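Local structure of ribosome biogenesis GTPase A (3CNL) at residues Lys167-Val171 with Ser244-Pro248. The protein binds GTP as a circularly permuted GTPase and probably acts in a late step of 50S ribosomal subunit assembly. Numbering follows the deposited sequence.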
loop_
_atom_site.group_PDB
_atom_site.type_symbol
_atom_site.label_atom_id
_atom_site.label_comp_id
_atom_site.label_asym_id
_atom_site.label_seq_id
_atom_site.Cartn_x
_atom_site.Cartn_y
_atom_site.Cartn_z
ATOM N N LYS A 167 8.779 -3.456 5.730
ATOM C CA LYS A 167 7.524 -2.680 5.686
ATOM C C LYS A 167 6.665 -2.995 4.453
ATOM O O LYS A 167 5.428 -3.146 4.546
ATOM C CB LYS A 167 7.840 -1.186 5.806
ATOM C CG LYS A 167 8.120 -0.760 7.243
ATOM C CD LYS A 167 8.925 0.515 7.310
ATOM C CE LYS A 167 9.014 0.977 8.766
ATOM N NZ LYS A 167 9.963 2.123 8.912
ATOM N N LEU A 168 7.317 -3.111 3.304
ATOM C CA LEU A 168 6.636 -3.579 2.092
ATOM C C LEU A 168 6.117 -5.011 2.212
ATOM O O LEU A 168 5.082 -5.346 1.630
ATOM C CB LEU A 168 7.522 -3.432 0.859
ATOM C CG LEU A 168 7.899 -2.015 0.415
ATOM C CD1 LEU A 168 8.926 -2.085 -0.701
ATOM C CD2 LEU A 168 6.626 -1.280 -0.066
ATOM N N LEU A 169 6.834 -5.866 2.930
ATOM C CA LEU A 169 6.298 -7.188 3.259
ATOM C C LEU A 169 5.020 -7.115 4.090
ATOM O O LEU A 169 4.041 -7.841 3.846
ATOM C CB LEU A 169 7.363 -8.019 4.013
ATOM C CG LEU A 169 6.975 -9.400 4.534
ATOM C CD1 LEU A 169 6.667 -10.310 3.369
ATOM C CD2 LEU A 169 8.148 -9.975 5.353
ATOM N N LEU A 170 5.046 -6.266 5.108
ATOM C CA LEU A 170 3.914 -6.137 6.044
ATOM C C LEU A 170 2.621 -5.619 5.366
ATOM O O LEU A 170 1.521 -5.939 5.797
ATOM C CB LEU A 170 4.322 -5.204 7.215
ATOM C CG LEU A 170 5.251 -5.766 8.292
ATOM C CD1 LEU A 170 5.909 -4.693 9.174
ATOM C CD2 LEU A 170 4.533 -6.764 9.171
ATOM N N VAL A 171 2.752 -4.793 4.329
ATOM C CA VAL A 171 1.573 -4.318 3.584
ATOM C C VAL A 171 1.242 -5.206 2.351
ATOM O O VAL A 171 0.341 -4.899 1.579
ATOM C CB VAL A 171 1.698 -2.813 3.193
ATOM C CG1 VAL A 171 1.749 -1.939 4.452
ATOM C CG2 VAL A 171 2.920 -2.575 2.321
ATOM N N SER A 244 -0.577 0.022 12.536
ATOM C CA SER A 244 0.260 0.729 11.565
ATOM C C SER A 244 1.738 0.384 11.759
ATOM O O SER A 244 2.116 -0.156 12.796
ATOM C CB SER A 244 0.048 2.245 11.644
ATOM O OG SER A 244 -1.252 2.597 11.219
ATOM N N PHE A 245 2.574 0.691 10.767
ATOM C CA PHE A 245 3.954 0.187 10.772
ATOM C C PHE A 245 5.000 1.282 10.728
ATOM O O PHE A 245 6.191 0.986 10.822
ATOM C CB PHE A 245 4.189 -0.815 9.623
ATOM C CG PHE A 245 3.074 -1.843 9.455
ATOM C CD1 PHE A 245 2.785 -2.757 10.466
ATOM C CD2 PHE A 245 2.359 -1.917 8.271
ATOM C CE1 PHE A 245 1.770 -3.695 10.316
ATOM C CE2 PHE A 245 1.351 -2.855 8.102
ATOM C CZ PHE A 245 1.044 -3.739 9.130
ATOM N N GLU A 246 4.542 2.525 10.553
ATOM C CA GLU A 246 5.396 3.721 10.489
ATOM C C GLU A 246 4.644 4.890 11.104
ATOM O O GLU A 246 3.424 4.978 10.953
ATOM C CB GLU A 246 5.663 4.134 9.041
ATOM C CG GLU A 246 6.284 3.128 8.194
ATOM C CD GLU A 246 6.799 3.695 6.923
ATOM O OE1 GLU A 246 5.968 4.074 6.069
ATOM O OE2 GLU A 246 8.039 3.723 6.768
ATOM N N ARG A 247 5.399 5.790 11.744
ATOM C CA ARG A 247 4.937 7.061 12.325
ATOM C C ARG A 247 5.782 8.208 11.761
ATOM O O ARG A 247 6.976 8.021 11.547
ATOM C CB ARG A 247 5.159 7.058 13.841
ATOM C CG ARG A 247 4.304 6.126 14.657
ATOM C CD ARG A 247 5.018 5.829 15.987
ATOM N NE ARG A 247 5.797 6.975 16.483
ATOM C CZ ARG A 247 6.372 7.043 17.688
ATOM N NH1 ARG A 247 6.265 6.031 18.545
ATOM N NH2 ARG A 247 7.055 8.130 18.046
ATOM N N PRO A 248 5.179 9.407 11.550
ATOM C CA PRO A 248 5.896 10.524 10.908
ATOM C C PRO A 248 7.401 10.794 11.221
ATOM O O PRO A 248 8.081 11.247 10.295
ATOM C CB PRO A 248 4.989 11.729 11.168
ATOM C CG PRO A 248 3.625 11.144 11.204
ATOM C CD PRO A 248 3.774 9.773 11.842
#
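Residues 167-170 form the C-terminal turn of helix 162-170, and the backbone hydrogen bond from Val171 N to Lys167 O (3.1 Å) spans that turn; at phi/psi -93/7, Val171 is the first residue to leave helical geometry. Facing it, Ser244-Pro248 runs without regular secondary structure in the loop after helix 224-236. The backbones come closest at Lys167 and Phe245, whose CA atoms lie 6.8 Å apart, and the two segments together bury 270 Å².

Phe245 supplies the largest share, 104 Å². Leu170 CB sits 3.9 Å from the centroid of the Phe245 ring and 10° off its normal, the geometry of a CH-pi contact over one face. Val171 CG1 instead approaches the ring edge, near its plane, 3.8 Å from Phe245 CE2. Val235 of helix 224-236 and Ile191 of helix 182-196 touch both Leu170 and Phe245, extending this apolar cluster into the helical region.

A polar contact flanks it. The extended Lys167 side chain carries CE to 3.5 Å from Phe245 O and NZ to 3.3 Å from Glu246 OE2, a salt bridge whose hydrogen bond is weak. The stronger partner of Lys167 NZ is Asp163, one helical turn back, while Glu246 OE1 accepts hydrogen bonds from the backbone amides of Phe35 and Ala36.

Beyond the contact, Val171 O hydrogen-bonds to the side chain of Asn109, a GTP-binding residue; the Val171 side chain itself lies about 9 Å from the bound GNP. Aliphatic-on-aromatic packing thus joins the C-terminal loop to the end of helix 162-170, and the salt bridge at its margin is secondary, since both its residues have stronger partners outside the two segments.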